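Local atomic coordinates of Bm4233, isoform b (Brugia malayi, PDB entry 6ANY), a protein that probably binds sterols or related lipids as a secreted venom allergen-like protein of the CAP superfamily, and is a vaccine candidate for lymphatic filariasis. Residues Ile79-Tyr84 with Ile163-Pro168. Residues are numbered along the deposited sequence; the frame is centred on the assembly and turned at random.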
# COMPACT_ATOMS: atom_id res chain seq x y z
N ILE A 79 -1.84 -7.08 -11.02
CA ILE A 79 -2.30 -6.61 -9.72
C ILE A 79 -1.31 -6.99 -8.65
O ILE A 79 -0.97 -8.16 -8.52
CB ILE A 79 -3.75 -7.13 -9.42
CG1 ILE A 79 -4.77 -6.36 -10.26
CG2 ILE A 79 -4.14 -7.05 -7.96
CD1 ILE A 79 -5.74 -7.27 -11.01
N GLY A 80 -0.92 -6.01 -7.81
CA GLY A 80 -0.11 -6.27 -6.63
C GLY A 80 -0.94 -6.79 -5.47
O GLY A 80 -2.12 -6.49 -5.39
N GLU A 81 -0.31 -7.53 -4.54
CA GLU A 81 -1.05 -8.03 -3.36
C GLU A 81 -0.24 -8.01 -2.10
O GLU A 81 0.85 -8.46 -2.10
CB GLU A 81 -1.60 -9.45 -3.62
CG GLU A 81 -2.37 -10.07 -2.45
CD GLU A 81 -2.87 -11.44 -2.80
OE1 GLU A 81 -2.07 -12.40 -2.70
OE2 GLU A 81 -4.04 -11.57 -3.23
N ASN A 82 -0.79 -7.47 -1.00
CA ASN A 82 -0.18 -7.44 0.31
C ASN A 82 -1.16 -8.17 1.26
O ASN A 82 -2.37 -7.99 1.16
CB ASN A 82 0.06 -6.02 0.78
CG ASN A 82 1.38 -5.39 0.25
OD1 ASN A 82 2.28 -6.10 -0.18
ND2 ASN A 82 1.54 -4.06 0.48
N VAL A 83 -0.62 -8.97 2.18
CA VAL A 83 -1.36 -9.84 3.09
C VAL A 83 -0.93 -9.56 4.51
O VAL A 83 0.23 -9.48 4.80
CB VAL A 83 -1.06 -11.33 2.80
CG1 VAL A 83 -1.82 -12.18 3.75
CG2 VAL A 83 -1.37 -11.70 1.32
N TYR A 84 -1.91 -9.36 5.39
CA TYR A 84 -1.65 -9.11 6.81
C TYR A 84 -2.59 -9.95 7.67
O TYR A 84 -3.73 -10.13 7.32
CB TYR A 84 -1.83 -7.62 7.14
CG TYR A 84 -1.99 -7.27 8.62
CD1 TYR A 84 -0.91 -6.98 9.40
CD2 TYR A 84 -3.25 -7.21 9.21
CE1 TYR A 84 -1.04 -6.67 10.76
CE2 TYR A 84 -3.41 -6.92 10.56
CZ TYR A 84 -2.34 -6.60 11.32
OH TYR A 84 -2.51 -6.32 12.67
N ILE A 163 -6.41 -8.09 3.35
CA ILE A 163 -5.80 -8.26 2.03
C ILE A 163 -5.97 -6.96 1.23
O ILE A 163 -7.04 -6.43 1.13
CB ILE A 163 -6.47 -9.40 1.23
CG1 ILE A 163 -6.60 -10.71 2.07
CG2 ILE A 163 -5.75 -9.60 -0.09
CD1 ILE A 163 -5.34 -11.38 2.45
N CYS A 164 -4.89 -6.45 0.70
CA CYS A 164 -4.94 -5.26 -0.15
C CYS A 164 -4.39 -5.62 -1.51
O CYS A 164 -3.33 -6.28 -1.60
CB CYS A 164 -4.21 -4.08 0.49
SG CYS A 164 -5.04 -3.24 1.84
N HIS A 165 -5.11 -5.18 -2.54
CA HIS A 165 -4.72 -5.25 -3.95
C HIS A 165 -4.40 -3.89 -4.55
O HIS A 165 -5.07 -2.89 -4.28
CB HIS A 165 -5.82 -5.89 -4.77
CG HIS A 165 -5.90 -7.37 -4.58
ND1 HIS A 165 -6.88 -8.15 -5.15
CD2 HIS A 165 -5.09 -8.22 -3.90
CE1 HIS A 165 -6.67 -9.41 -4.85
NE2 HIS A 165 -5.58 -9.48 -4.11
N TYR A 166 -3.36 -3.86 -5.39
CA TYR A 166 -2.82 -2.60 -5.93
C TYR A 166 -2.71 -2.68 -7.41
O TYR A 166 -2.32 -3.71 -7.94
CB TYR A 166 -1.43 -2.32 -5.36
CG TYR A 166 -1.33 -2.41 -3.83
CD1 TYR A 166 -1.34 -3.62 -3.19
CD2 TYR A 166 -1.23 -1.26 -3.06
CE1 TYR A 166 -1.24 -3.70 -1.81
CE2 TYR A 166 -1.16 -1.32 -1.72
CZ TYR A 166 -1.16 -2.54 -1.08
OH TYR A 166 -1.05 -2.48 0.29
N SER A 167 -3.03 -1.59 -8.10
CA SER A 167 -2.93 -1.55 -9.56
C SER A 167 -2.53 -0.16 -10.04
O SER A 167 -3.09 0.85 -9.60
CB SER A 167 -4.24 -1.98 -10.20
OG SER A 167 -4.18 -1.87 -11.61
N PRO A 168 -1.58 -0.10 -10.97
CA PRO A 168 -0.92 -1.29 -11.49
C PRO A 168 0.02 -1.88 -10.46
O PRO A 168 0.42 -1.21 -9.51
CB PRO A 168 -0.12 -0.76 -12.68
CG PRO A 168 0.16 0.66 -12.32
CD PRO A 168 -1.04 1.14 -11.56
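Gly80 and Tyr166, and then Asn82 and Cys164, form the hydrogen-bonded pairs of two neighbouring antiparallel strands, 80-84 and 163-167, whose axes approach to 4.5 Å with their directions 160° apart. Between these pairs, on one face of the sheet, Glu81 and His165 lie side by side. The Glu81 chain is extended, with CG anti to the backbone N (chi1 179°); CG lies at the edge of the imidazole, in its plane, 3.6 Å from His165 CD2. At the end of the chain OE2 accepts a hydrogen bond of 2.7 Å from His165 NE2 through its anti lone pair. The bond is nearly straight and lies close to the ring plane, with carboxylate and imidazole almost coplanar. Ser71 OG also bonds OE2, His70 ND1 bonds OE1, and Ser58 OG bonds His165 ND1, so partners at both ring nitrogens fix the rotation of the imidazole. Ile79 CG2 covers one ring face in a CH-pi contact, 4.2 Å from the centroid. On the same side of the sheet as Glu81 and His165, Val83 CG1 packs against Ile163 CD1 at 3.8 Å. On the other side the Tyr166 ring turns its edge to the backbone of Gly80, CD1 nearest O, and its hydroxyl reaches Asn82. Asn82 ND2 donates to Tyr166 OH over 3.0 Å, the oxygen tilted from the amide plane and the two flat groups 70° apart; ND2 also bonds His134 O. Cys164 is tied by its disulfide to Cys148 on the adjacent strand. Edge strand 80-87 thus pairs with inner strand 159-167 in the central sheet of the CAP alpha-beta-alpha sandwich, the His165-Glu81 face turned to helix 53-63 and the Tyr166-Asn82 face to helices 99-108 and 133-138.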